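Local coordinates for protein O-methyltransferase (Burkholderia thailandensis, PDB 3MCZ) that probably transfers methyl groups from S-adenosylmethionine to hydroxyl groups of its substrate, working as a dimer, at residues D47-L52 with V62-F66; E116-L120 with R151-F156; G247-V252 with A273-K278; H259-E265 with T311-H317. All blocks are in the same frame, centred on the assembly; numbering follows the deposited sequence. Where two conformers were deposited one is given.

Contact 1 of 4, residues D47-L52 with V62-F66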
loop_
_atom_site.group_PDB
_atom_site.type_symbol
_atom_site.label_atom_id
_atom_site.label_comp_id
_atom_site.label_asym_id
_atom_site.label_seq_id
_atom_site.Cartn_x
_atom_site.Cartn_y
_atom_site.Cartn_z
ATOM N N ASP A 47 12.128 -11.212 6.963
ATOM C CA ASP A 47 13.503 -11.426 7.382
ATOM C C ASP A 47 13.583 -11.638 8.902
ATOM O O ASP A 47 14.672 -11.778 9.445
ATOM C CB ASP A 47 14.376 -10.223 6.961
ATOM C CG ASP A 47 15.648 -10.638 6.187
ATOM O OD1 ASP A 47 15.871 -11.855 5.979
ATOM O OD2 ASP A 47 16.443 -9.752 5.787
ATOM N N LYS A 48 12.436 -11.676 9.581
ATOM C CA LYS A 48 12.364 -11.881 11.040
ATOM C C LYS A 48 13.267 -10.897 11.828
ATOM O O LYS A 48 13.967 -11.286 12.773
ATOM C CB LYS A 48 12.689 -13.339 11.429
ATOM C CG LYS A 48 11.814 -14.373 10.724
ATOM C CD LYS A 48 12.272 -15.813 11.020
ATOM C CE LYS A 48 11.304 -16.817 10.369
ATOM N NZ LYS A 48 11.423 -16.818 8.869
ATOM N N LEU A 49 13.258 -9.636 11.425
ATOM C CA LEU A 49 14.085 -8.624 12.075
ATOM C C LEU A 49 13.701 -8.456 13.540
ATOM O O LEU A 49 14.548 -8.252 14.409
ATOM C CB LEU A 49 13.927 -7.288 11.333
ATOM C CG LEU A 49 14.680 -6.084 11.888
ATOM C CD1 LEU A 49 16.191 -6.292 11.834
ATOM C CD2 LEU A 49 14.281 -4.818 11.116
ATOM N N PHE A 50 12.408 -8.553 13.822
ATOM C CA PHE A 50 11.902 -8.269 15.172
ATOM C C PHE A 50 12.230 -9.342 16.221
ATOM O O PHE A 50 12.107 -9.101 17.435
ATOM C CB PHE A 50 10.404 -8.006 15.130
ATOM C CG PHE A 50 10.024 -6.872 14.239
ATOM C CD1 PHE A 50 10.490 -5.596 14.481
ATOM C CD2 PHE A 50 9.187 -7.082 13.127
ATOM C CE1 PHE A 50 10.112 -4.539 13.646
ATOM C CE2 PHE A 50 8.814 -6.034 12.297
ATOM C CZ PHE A 50 9.282 -4.759 12.558
ATOM N N ASP A 51 12.648 -10.511 15.753
ATOM C CA ASP A 51 13.151 -11.545 16.633
ATOM C C ASP A 51 14.507 -11.113 17.183
ATOM O O ASP A 51 14.821 -11.403 18.338
ATOM C CB ASP A 51 13.273 -12.886 15.895
ATOM C CG ASP A 51 11.942 -13.622 15.788
ATOM O OD1 ASP A 51 10.875 -12.972 15.788
ATOM O OD2 ASP A 51 11.960 -14.870 15.725
ATOM N N LEU A 52 15.317 -10.441 16.361
ATOM C CA LEU A 52 16.627 -9.935 16.821
ATOM C C LEU A 52 16.471 -8.807 17.837
ATOM O O LEU A 52 17.204 -8.746 18.833
ATOM C CB LEU A 52 17.489 -9.454 15.647
ATOM C CG LEU A 52 18.954 -9.126 15.984
ATOM C CD1 LEU A 52 19.768 -10.386 16.348
ATOM C CD2 LEU A 52 19.610 -8.370 14.830
ATOM N N VAL A 62 22.685 -5.075 14.387
ATOM C CA VAL A 62 21.720 -5.537 13.399
ATOM C C VAL A 62 22.416 -5.840 12.068
ATOM O O VAL A 62 22.148 -6.882 11.452
ATOM C CB VAL A 62 20.583 -4.487 13.183
ATOM C CG1 VAL A 62 19.749 -4.823 11.991
ATOM C CG2 VAL A 62 19.722 -4.392 14.438
ATOM N N ALA A 63 23.298 -4.941 11.638
ATOM C CA ALA A 63 23.989 -5.048 10.346
ATOM C C ALA A 63 24.905 -6.251 10.316
ATOM O O ALA A 63 24.947 -6.970 9.318
ATOM C CB ALA A 63 24.782 -3.769 10.032
ATOM N N ALA A 64 25.619 -6.472 11.413
ATOM C CA ALA A 64 26.526 -7.627 11.513
ATOM C C ALA A 64 25.729 -8.930 11.422
ATOM O O ALA A 64 26.143 -9.849 10.717
ATOM C CB ALA A 64 27.326 -7.582 12.786
ATOM N N SER A 65 24.593 -8.994 12.120
ATOM C CA SER A 65 23.741 -10.186 12.139
ATOM C C SER A 65 23.203 -10.546 10.779
ATOM O O SER A 65 23.170 -11.716 10.424
ATOM C CB SER A 65 22.533 -9.997 13.072
ATOM O OG SER A 65 22.902 -10.128 14.435
ATOM N N PHE A 66 22.727 -9.539 10.051
ATOM C CA PHE A 66 22.033 -9.729 8.790
ATOM C C PHE A 66 22.915 -9.508 7.564
ATOM O O PHE A 66 22.443 -9.650 6.437
ATOM C CB PHE A 66 20.819 -8.774 8.717
ATOM C CG PHE A 66 19.647 -9.251 9.508
ATOM C CD1 PHE A 66 19.425 -8.805 10.797
ATOM C CD2 PHE A 66 18.775 -10.182 8.966
ATOM C CE1 PHE A 66 18.343 -9.282 11.543
ATOM C CE2 PHE A 66 17.695 -10.657 9.694
ATOM C CZ PHE A 66 17.479 -10.210 10.990
#
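Within the helix-turn-helix-like dimerisation domain, helix 59-66 docks against the turn that follows helix 35-46 and the short helical turn 49-52. Phe66 and Leu52 lose the most surface here, 94 and 73 Å² of the 297 Å² buried in total. Phe66, on the last turn of its helix, points its CA-to-CB bond toward 47-52, and the ring enters the corner where the chain changes direction. At Lys48 that corner has positive phi (52°) and closes helix 35-46 with a Schellman motif. Leu52 meets the ring edge, CD2 lying 3.6 Å from Phe66 CE1, while Leu49 CD1 approaches the same CE1 obliquely at 3.7 Å. The two leucines also reach one turn back along the helix to Val62: Leu49 CD1 is 3.9 Å from Val62 CG1, and Leu52 CD2 is 4.0 Å from Val62 CG2. Leu49 continues onto Leu76 and Leu80 of helix 70-82, which extends the apolar core. Asp47 adds 35 Å² at the polar border; its carboxylate bonds to Tyr43 and forms a salt bridge with Arg133 of the second subunit, bringing this corner to the dimer interface. Asp47 O lies near the plane of the Phe66 ring, 3.2 Å from Phe66 CE2.

Contact 2 of 4, residues E116-L120 with R151-F156; sequences EHQYL and RARDAF
Both segments are helical, 116-119 at the C-terminal end of helix 112-119 and 151-156 in the first turns of helix 150-172. They approach most closely at His117 and Ala155, whose CA atoms are 5.0 Å apart; the small Ala155, its CB 3.9 Å from His117 N, permits this spacing. Leu120 (m, t) sets CD1 3.9 Å from Ala152 CB. The His117 and Phe156 rings meet obliquely, centroids 5.1 Å apart and planes at 59°. A water joins His117 ND1 (2.6 Å) to Ala152 O (2.8 Å), donating to the carbonyl. This helix-helix packing joins helix 112-119 to the long helix 150-172 of the methyltransferase domain, and Gln118 bonds to Ser32 of the second subunit. At the exposed border Arg151 is extended, chi1 to chi3 all t, so that NE makes a very short salt-bridge hydrogen bond to Glu116 OE2 (2.4 Å, Glu116 chi1 and chi2 t). Tyr119 (chi1 p) brings OH to Arg151 NH2 at 2.7 Å, where the bond, donated by NH2, is weak at 120°.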
loop_
_atom_site.group_PDB
_atom_site.type_symbol
_atom_site.label_atom_id
_atom_site.label_comp_id
_atom_site.label_asym_id
_atom_site.label_seq_id
_atom_site.Cartn_x
_atom_site.Cartn_y
_atom_site.Cartn_z
ATOM N N GLU A 116 2.324 -12.696 5.695
ATOM C CA GLU A 116 2.898 -13.494 4.612
ATOM C C GLU A 116 1.890 -13.729 3.496
ATOM O O GLU A 116 2.228 -13.637 2.309
ATOM C CB GLU A 116 3.350 -14.838 5.144
ATOM C CG GLU A 116 3.892 -15.742 4.058
ATOM C CD GLU A 116 4.491 -17.013 4.621
ATOM O OE1 GLU A 116 4.113 -17.427 5.732
ATOM O OE2 GLU A 116 5.365 -17.573 3.951
ATOM N N HIS A 117 0.650 -14.001 3.880
ATOM C CA HIS A 117 -0.406 -14.194 2.907
ATOM C C HIS A 117 -0.549 -12.895 2.088
ATOM O O HIS A 117 -0.692 -12.918 0.863
ATOM C CB HIS A 117 -1.747 -14.510 3.580
ATOM C CG HIS A 117 -2.889 -14.471 2.617
ATOM N ND1 HIS A 117 -2.940 -15.293 1.509
ATOM C CD2 HIS A 117 -3.993 -13.682 2.559
ATOM C CE1 HIS A 117 -4.031 -15.014 0.813
ATOM N NE2 HIS A 117 -4.696 -14.052 1.437
ATOM N N GLN A 118 -0.533 -11.767 2.786
ATOM C CA GLN A 118 -0.656 -10.464 2.129
ATOM C C GLN A 118 0.548 -10.153 1.221
ATOM O O GLN A 118 0.370 -9.769 0.076
ATOM C CB GLN A 118 -0.888 -9.374 3.149
ATOM C CG GLN A 118 -2.266 -9.451 3.841
ATOM C CD GLN A 118 -2.347 -8.610 5.097
ATOM O OE1 GLN A 118 -1.353 -8.447 5.817
ATOM N NE2 GLN A 118 -3.549 -8.122 5.408
ATOM N N TYR A 119 1.770 -10.312 1.690
ATOM C CA TYR A 119 2.879 -10.001 0.787
ATOM C C TYR A 119 3.029 -10.942 -0.372
ATOM O O TYR A 119 3.533 -10.561 -1.412
ATOM C CB TYR A 119 4.191 -9.738 1.498
ATOM C CG TYR A 119 4.926 -10.833 2.170
ATOM C CD1 TYR A 119 5.480 -11.884 1.461
ATOM C CD2 TYR A 119 5.208 -10.735 3.541
ATOM C CE1 TYR A 119 6.220 -12.846 2.111
ATOM C CE2 TYR A 119 5.951 -11.699 4.199
ATOM C CZ TYR A 119 6.446 -12.753 3.483
ATOM O OH TYR A 119 7.187 -13.725 4.141
ATOM N N LEU A 120 2.520 -12.160 -0.232
ATOM C CA LEU A 120 2.526 -13.089 -1.372
ATOM C C LEU A 120 1.581 -12.684 -2.532
ATOM O O LEU A 120 1.657 -13.289 -3.622
ATOM C CB LEU A 120 2.203 -14.517 -0.881
ATOM C CG LEU A 120 3.343 -15.147 -0.051
ATOM C CD1 LEU A 120 2.932 -16.518 0.539
ATOM C CD2 LEU A 120 4.624 -15.251 -0.935
ATOM N N ARG A 151 3.492 -22.890 0.664
ATOM C CA ARG A 151 3.692 -21.695 1.466
ATOM C C ARG A 151 2.462 -20.780 1.394
ATOM O O ARG A 151 1.953 -20.333 2.424
ATOM C CB ARG A 151 4.951 -20.932 0.993
ATOM C CG ARG A 151 5.350 -19.749 1.840
ATOM C CD ARG A 151 6.374 -18.829 1.142
ATOM N NE ARG A 151 6.710 -17.660 1.968
ATOM C CZ ARG A 151 7.772 -16.870 1.781
ATOM N NH1 ARG A 151 8.612 -17.092 0.764
ATOM N NH2 ARG A 151 7.997 -15.843 2.612
ATOM N N ALA A 152 1.986 -20.499 0.183
ATOM C CA ALA A 152 0.863 -19.587 0.018
ATOM C C ALA A 152 -0.451 -20.236 0.500
ATOM O O ALA A 152 -1.313 -19.541 1.054
ATOM C CB ALA A 152 0.760 -19.114 -1.446
ATOM N N ARG A 153 -0.601 -21.540 0.270
ATOM C CA ARG A 153 -1.780 -22.275 0.744
ATOM C C ARG A 153 -1.843 -22.239 2.273
ATOM O O ARG A 153 -2.878 -21.911 2.852
ATOM C CB ARG A 153 -1.760 -23.738 0.267
ATOM C CG ARG A 153 -2.965 -24.560 0.731
ATOM C CD ARG A 153 -2.685 -26.057 0.647
ATOM N NE ARG A 153 -1.785 -26.511 1.707
ATOM C CZ ARG A 153 -1.404 -27.776 1.863
ATOM N NH1 ARG A 153 -1.837 -28.704 1.017
ATOM N NH2 ARG A 153 -0.584 -28.107 2.852
ATOM N N ASP A 154 -0.727 -22.561 2.920
ATOM C CA ASP A 154 -0.660 -22.605 4.386
ATOM C C ASP A 154 -0.792 -21.211 5.046
ATOM O O ASP A 154 -1.460 -21.069 6.080
ATOM C CB ASP A 154 0.628 -23.283 4.836
ATOM C CG ASP A 154 0.665 -24.767 4.499
ATOM O OD1 ASP A 154 -0.349 -25.330 4.002
ATOM O OD2 ASP A 154 1.733 -25.370 4.743
ATOM N N ALA A 155 -0.177 -20.193 4.446
ATOM C CA ALA A 155 -0.325 -18.824 4.917
ATOM C C ALA A 155 -1.788 -18.391 4.840
ATOM O O ALA A 155 -2.332 -17.820 5.791
ATOM C CB ALA A 155 0.563 -17.866 4.117
ATOM N N PHE A 156 -2.419 -18.672 3.710
ATOM C CA PHE A 156 -3.814 -18.322 3.510
ATOM C C PHE A 156 -4.675 -19.043 4.555
ATOM O O PHE A 156 -5.453 -18.389 5.241
ATOM C CB PHE A 156 -4.290 -18.667 2.098
ATOM C CG PHE A 156 -5.768 -18.479 1.906
ATOM C CD1 PHE A 156 -6.299 -17.211 1.741
ATOM C CD2 PHE A 156 -6.628 -19.559 1.940
ATOM C CE1 PHE A 156 -7.677 -17.016 1.569
ATOM C CE2 PHE A 156 -8.013 -19.376 1.780
ATOM C CZ PHE A 156 -8.518 -18.100 1.582
HETATM O O HOH W 1 -1.429 -16.911 0.218
#

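Contact 3 of 4, residues G247-V252 with A273-K278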
loop_
_atom_site.group_PDB
_atom_site.type_symbol
_atom_site.label_atom_id
_atom_site.label_comp_id
_atom_site.label_asym_id
_atom_site.label_seq_id
_atom_site.Cartn_x
_atom_site.Cartn_y
_atom_site.Cartn_z
ATOM N N GLY A 247 -27.635 -36.775 2.062
ATOM C CA GLY A 247 -27.033 -36.051 3.182
ATOM C C GLY A 247 -28.142 -35.396 3.969
ATOM O O GLY A 247 -29.174 -35.040 3.405
ATOM N N ALA A 248 -27.932 -35.245 5.267
ATOM C CA ALA A 248 -28.896 -34.572 6.133
ATOM C C ALA A 248 -28.206 -34.208 7.452
ATOM O O ALA A 248 -27.421 -35.022 8.009
ATOM C CB ALA A 248 -30.099 -35.488 6.401
ATOM N N ALA A 249 -28.486 -33.007 7.962
ATOM C CA ALA A 249 -28.028 -32.627 9.291
ATOM C C ALA A 249 -28.997 -31.652 9.908
ATOM O O ALA A 249 -29.785 -31.023 9.201
ATOM C CB ALA A 249 -26.618 -32.017 9.257
ATOM N N ASP A 250 -28.896 -31.497 11.229
ATOM C CA ASP A 250 -29.688 -30.496 11.945
ATOM C C ASP A 250 -29.240 -29.060 11.653
ATOM O O ASP A 250 -30.063 -28.145 11.614
ATOM C CB ASP A 250 -29.605 -30.767 13.440
ATOM C CG ASP A 250 -30.207 -32.116 13.805
ATOM O OD1 ASP A 250 -31.300 -32.406 13.270
ATOM O OD2 ASP A 250 -29.574 -32.900 14.572
ATOM N N VAL A 251 -27.937 -28.882 11.498
ATOM C CA VAL A 251 -27.327 -27.615 11.153
ATOM C C VAL A 251 -26.339 -27.778 10.006
ATOM O O VAL A 251 -25.471 -28.662 10.005
ATOM C CB VAL A 251 -26.644 -26.904 12.355
ATOM C CG1 VAL A 251 -26.097 -25.517 11.911
ATOM C CG2 VAL A 251 -27.600 -26.732 13.508
ATOM N N VAL A 252 -26.503 -26.943 8.973
ATOM C CA VAL A 252 -25.639 -26.971 7.803
ATOM C C VAL A 252 -25.008 -25.591 7.723
ATOM O O VAL A 252 -25.692 -24.590 7.861
ATOM C CB VAL A 252 -26.452 -27.293 6.513
ATOM C CG1 VAL A 252 -25.575 -27.220 5.247
ATOM C CG2 VAL A 252 -27.171 -28.666 6.663
ATOM N N ALA A 273 -27.529 -26.777 -0.188
ATOM C CA ALA A 273 -27.270 -26.669 1.242
ATOM C C ALA A 273 -28.560 -26.742 2.023
ATOM O O ALA A 273 -28.663 -27.474 3.022
ATOM C CB ALA A 273 -26.539 -25.364 1.584
ATOM N N ALA A 274 -29.531 -25.969 1.564
ATOM C CA ALA A 274 -30.824 -25.906 2.215
ATOM C C ALA A 274 -31.463 -27.311 2.191
ATOM O O ALA A 274 -32.058 -27.722 3.170
ATOM C CB ALA A 274 -31.706 -24.902 1.530
ATOM N N GLY A 275 -31.313 -28.034 1.083
ATOM C CA GLY A 275 -31.872 -29.384 0.978
ATOM C C GLY A 275 -31.311 -30.353 2.028
ATOM O O GLY A 275 -31.956 -31.345 2.384
ATOM N N LEU A 276 -30.116 -30.065 2.551
ATOM C CA LEU A 276 -29.527 -30.926 3.594
ATOM C C LEU A 276 -30.132 -30.701 4.989
ATOM O O LEU A 276 -29.940 -31.540 5.877
ATOM C CB LEU A 276 -28.024 -30.722 3.685
ATOM C CG LEU A 276 -27.090 -31.106 2.530
ATOM C CD1 LEU A 276 -25.734 -30.584 2.874
ATOM C CD2 LEU A 276 -27.084 -32.607 2.411
ATOM N N VAL A 277 -30.844 -29.594 5.181
ATOM C CA VAL A 277 -31.340 -29.182 6.486
ATOM C C VAL A 277 -32.586 -30.008 6.909
ATOM O O VAL A 277 -33.621 -29.953 6.255
ATOM C CB VAL A 277 -31.709 -27.684 6.520
ATOM C CG1 VAL A 277 -32.289 -27.308 7.927
ATOM C CG2 VAL A 277 -30.486 -26.783 6.151
ATOM N N LYS A 278 -32.476 -30.723 8.024
ATOM C CA LYS A 278 -33.585 -31.542 8.528
ATOM C C LYS A 278 -34.672 -30.640 9.032
ATOM O O LYS A 278 -34.436 -29.457 9.330
ATOM C CB LYS A 278 -33.112 -32.474 9.652
ATOM C CG LYS A 278 -32.077 -33.547 9.193
ATOM C CD LYS A 278 -31.547 -34.296 10.374
ATOM C CE LYS A 278 -30.602 -35.432 10.019
ATOM N NZ LYS A 278 -30.375 -36.386 11.210
HETATM O O HOH W 2 -31.536 -33.987 3.604
HETATM O O HOH W 3 -29.302 -35.297 13.334
#
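Val252 CG2 occupies the apolar centre, 3.7 Å from Leu276 CB and 3.8 Å from Val277 CG2, while its CG1 lies 4.2 Å from Ala273 CB. Leu276 CD2 makes van der Waals contact with backbone, 3.4 Å from Gly247 O. Next comes a short parallel bridge pairing Ala249 with Val277: Ala249 N donates to Leu276 O (2.9 Å) and Lys278 N to Ala249 O (3.0 Å), with a CA-H...O contact from Ala248 CA to Leu276 O (3.2 Å). Two waters complete the border, one donating to Gly247 O (2.6 Å) and Gly275 O (2.9 Å), the other linking Asp250 OD2 (2.7 Å) to Lys278 NZ (2.6 Å). Asp250 OD2 also accepts from Arg181 N, while its OD1 stays 4.6 Å from Lys278 NZ, beyond a salt bridge. The chain turns at Asp250 into strand 251-255 of the Rossmann-like methyltransferase sheet. There Val252 lies between strands 182-186 and 281-288, its side chain touching Leu186 and Leu283, and helix 263-275 covers this face as part of the beta-alpha-beta connection to strand 281-288.

Contact 4 of 4, residues H259-E265 with T311-H317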
loop_
_atom_site.group_PDB
_atom_site.type_symbol
_atom_site.label_atom_id
_atom_site.label_comp_id
_atom_site.label_asym_id
_atom_site.label_seq_id
_atom_site.Cartn_x
_atom_site.Cartn_y
_atom_site.Cartn_z
ATOM N N HIS A 259 -18.557 -16.165 -1.741
ATOM C CA HIS A 259 -17.884 -15.266 -2.622
ATOM C C HIS A 259 -16.865 -15.923 -3.579
ATOM O O HIS A 259 -16.243 -15.214 -4.348
ATOM C CB HIS A 259 -17.223 -14.135 -1.834
ATOM C CG HIS A 259 -16.342 -14.617 -0.735
ATOM N ND1 HIS A 259 -16.748 -14.658 0.576
ATOM C CD2 HIS A 259 -15.093 -15.137 -0.765
ATOM C CE1 HIS A 259 -15.780 -15.169 1.317
ATOM N NE2 HIS A 259 -14.756 -15.452 0.530
ATOM N N TYR A 260 -16.707 -17.245 -3.514
ATOM C CA TYR A 260 -15.978 -17.990 -4.536
ATOM C C TYR A 260 -16.821 -18.346 -5.754
ATOM O O TYR A 260 -16.297 -18.847 -6.744
ATOM C CB TYR A 260 -15.405 -19.293 -3.948
ATOM C CG TYR A 260 -14.250 -19.034 -3.029
ATOM C CD1 TYR A 260 -12.986 -18.821 -3.530
ATOM C CD2 TYR A 260 -14.441 -18.979 -1.651
ATOM C CE1 TYR A 260 -11.926 -18.576 -2.687
ATOM C CE2 TYR A 260 -13.405 -18.725 -0.802
ATOM C CZ TYR A 260 -12.153 -18.537 -1.312
ATOM O OH TYR A 260 -11.117 -18.289 -0.455
ATOM N N PHE A 261 -18.120 -18.080 -5.678
ATOM C CA PHE A 261 -19.054 -18.506 -6.700
ATOM C C PHE A 261 -19.628 -17.303 -7.441
ATOM O O PHE A 261 -19.838 -16.259 -6.821
ATOM C CB PHE A 261 -20.163 -19.307 -6.039
ATOM C CG PHE A 261 -19.677 -20.544 -5.361
ATOM C CD1 PHE A 261 -19.166 -21.612 -6.112
ATOM C CD2 PHE A 261 -19.639 -20.630 -3.981
ATOM C CE1 PHE A 261 -18.675 -22.780 -5.466
ATOM C CE2 PHE A 261 -19.157 -21.776 -3.336
ATOM C CZ PHE A 261 -18.680 -22.855 -4.096
ATOM N N ASP A 262 -19.868 -17.434 -8.757
ATOM C CA ASP A 262 -20.746 -16.457 -9.439
ATOM C C ASP A 262 -22.199 -16.583 -8.948
ATOM O O ASP A 262 -22.542 -17.525 -8.250
ATOM C CB ASP A 262 -20.622 -16.491 -10.974
ATOM C CG ASP A 262 -21.273 -17.684 -11.643
ATOM O OD1 ASP A 262 -22.115 -18.390 -11.073
ATOM O OD2 ASP A 262 -20.938 -17.888 -12.829
ATOM N N ALA A 263 -23.055 -15.659 -9.329
ATOM C CA ALA A 263 -24.431 -15.653 -8.775
ATOM C C ALA A 263 -25.204 -16.929 -9.113
ATOM O O ALA A 263 -25.959 -17.437 -8.307
ATOM C CB ALA A 263 -25.231 -14.371 -9.234
ATOM N N ARG A 264 -25.031 -17.454 -10.307
ATOM C CA ARG A 264 -25.728 -18.664 -10.687
ATOM C C ARG A 264 -25.280 -19.820 -9.793
ATOM O O ARG A 264 -26.090 -20.597 -9.284
ATOM C CB ARG A 264 -25.417 -18.999 -12.138
ATOM C CG ARG A 264 -25.971 -20.299 -12.574
ATOM C CD ARG A 264 -25.436 -20.792 -13.959
ATOM N NE ARG A 264 -25.368 -22.229 -13.880
ATOM C CZ ARG A 264 -24.299 -22.928 -13.509
ATOM N NH1 ARG A 264 -24.381 -24.251 -13.460
ATOM N NH2 ARG A 264 -23.147 -22.339 -13.223
ATOM N N GLU A 265 -23.968 -19.941 -9.669
ATOM C CA GLU A 265 -23.386 -20.988 -8.857
ATOM C C GLU A 265 -23.808 -20.857 -7.394
ATOM O O GLU A 265 -24.181 -21.848 -6.768
ATOM C CB GLU A 265 -21.872 -20.973 -8.979
ATOM C CG GLU A 265 -21.367 -21.482 -10.299
ATOM C CD GLU A 265 -19.866 -21.185 -10.491
ATOM O OE1 GLU A 265 -19.314 -20.265 -9.840
ATOM O OE2 GLU A 265 -19.237 -21.862 -11.305
ATOM N N THR A 311 -9.637 -15.094 -7.178
ATOM C CA THR A 311 -10.200 -16.254 -7.874
ATOM C C THR A 311 -11.090 -15.810 -9.056
ATOM O O THR A 311 -11.764 -14.760 -8.979
ATOM C CB THR A 311 -10.966 -17.160 -6.838
ATOM O OG1 THR A 311 -11.109 -18.471 -7.382
ATOM C CG2 THR A 311 -12.310 -16.623 -6.474
ATOM N N ASN A 312 -11.172 -16.638 -10.094
ATOM C CA ASN A 312 -11.874 -16.255 -11.330
ATOM C C ASN A 312 -13.276 -15.678 -11.086
ATOM O O ASN A 312 -13.583 -14.617 -11.564
ATOM C CB ASN A 312 -12.017 -17.480 -12.254
ATOM C CG ASN A 312 -12.416 -17.120 -13.686
ATOM O OD1 ASN A 312 -12.256 -15.995 -14.137
ATOM N ND2 ASN A 312 -12.992 -18.095 -14.395
ATOM N N HIS A 313 -14.113 -16.423 -10.381
ATOM C CA HIS A 313 -15.491 -16.012 -10.104
ATOM C C HIS A 313 -15.662 -15.264 -8.806
ATOM O O HIS A 313 -16.786 -15.060 -8.347
ATOM C CB HIS A 313 -16.442 -17.220 -10.111
ATOM C CG HIS A 313 -16.605 -17.851 -11.448
ATOM N ND1 HIS A 313 -17.354 -18.998 -11.635
ATOM C CD2 HIS A 313 -16.143 -17.496 -12.668
ATOM C CE1 HIS A 313 -17.324 -19.329 -12.915
ATOM N NE2 HIS A 313 -16.564 -18.457 -13.552
ATOM N N GLY A 314 -14.565 -14.791 -8.216
ATOM C CA GLY A 314 -14.634 -14.111 -6.923
ATOM C C GLY A 314 -15.553 -12.904 -6.981
ATOM O O GLY A 314 -15.448 -12.057 -7.895
ATOM N N GLU A 315 -16.463 -12.793 -6.021
ATOM C CA GLU A 315 -17.390 -11.681 -6.018
ATOM C C GLU A 315 -18.203 -11.741 -4.753
ATOM O O GLU A 315 -18.651 -12.843 -4.382
ATOM C CB GLU A 315 -18.322 -11.804 -7.215
ATOM C CG GLU A 315 -19.472 -10.795 -7.207
ATOM C CD GLU A 315 -20.365 -10.854 -8.461
ATOM O OE1 GLU A 315 -20.291 -11.851 -9.224
ATOM O OE2 GLU A 315 -21.166 -9.890 -8.668
ATOM N N LEU A 316 -18.418 -10.608 -4.098
ATOM C CA LEU A 316 -19.251 -10.579 -2.903
ATOM C C LEU A 316 -20.665 -10.332 -3.390
ATOM O O LEU A 316 -20.894 -9.376 -4.061
ATOM C CB LEU A 316 -18.820 -9.488 -1.908
ATOM C CG LEU A 316 -19.572 -9.459 -0.567
ATOM C CD1 LEU A 316 -19.528 -10.801 0.181
ATOM C CD2 LEU A 316 -19.032 -8.278 0.317
ATOM N N HIS A 317 -21.601 -11.213 -3.046
ATOM C CA HIS A 317 -22.994 -11.063 -3.398
ATOM C C HIS A 317 -23.747 -10.277 -2.316
ATOM O O HIS A 317 -23.460 -10.439 -1.115
ATOM C CB HIS A 317 -23.619 -12.441 -3.614
ATOM C CG HIS A 317 -22.868 -13.250 -4.623
ATOM N ND1 HIS A 317 -22.786 -12.871 -5.947
ATOM C CD2 HIS A 317 -22.124 -14.367 -4.500
ATOM C CE1 HIS A 317 -22.033 -13.741 -6.601
ATOM N NE2 HIS A 317 -21.626 -14.663 -5.747
HETATM O O HOH W 4 -22.407 -13.204 -10.589
#
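In the methyltransferase domain, the loop entering helix 263-275 packs along the loop between helices 298-310 and 319-328, and a capping box starts the first of these helices. Asp262 is its N-cap: OD1 accepts from Glu265 N (2.8 Å), and Asp262 N donates to Glu265 OE1 (3.1 Å). The same OE1 receives His313 ND1 (2.9 Å, 161°), so this His-carboxylate bond ties the opposing loop to the cap. Among backbone interactions, Glu315 N donates to His259 O (3.0 Å), which also receives a CA-H...O contact from Gly314 CA (3.2 Å). Gly314 ends a type I turn closed by its N on Thr311 O (2.9 Å). Thr311 CG2 lies 3.7 Å from Tyr260 CD1, approaching the ring obliquely, and Met307 of helix 298-310 touches both His259 and Tyr260. A water accepts from Ala263 N (2.8 Å) and donates to Glu315 OE1 (2.9 Å), while Glu315 packs on Ile75 of the second subunit. His317 donates from NE2 to Phe261 O at 2.6 Å, with an N-H...O angle of 155°.

How the contacts relate
From the N terminus, contact 1 closes a short loop of nine residues inside the dimerisation domain, and contact 2, in series after it, closes a loop of thirty between helices 112-119 and 150-172. Contacts 3 and 4 belong to the methyltransferase domain and cross: their segments alternate as 247-252, 259-265, 273-278 and 311-317. Helix 263-275 serves both, its N-terminal end in contact 4 and its C-terminal end in contact 3, their centres 22 Å apart. Contacts 2 and 4 touch where Phe156 CZ packs 3.3 Å from Tyr260 OH, joining the long helix to the loop region. Contacts 1, 2 and 4 each also reach the second subunit.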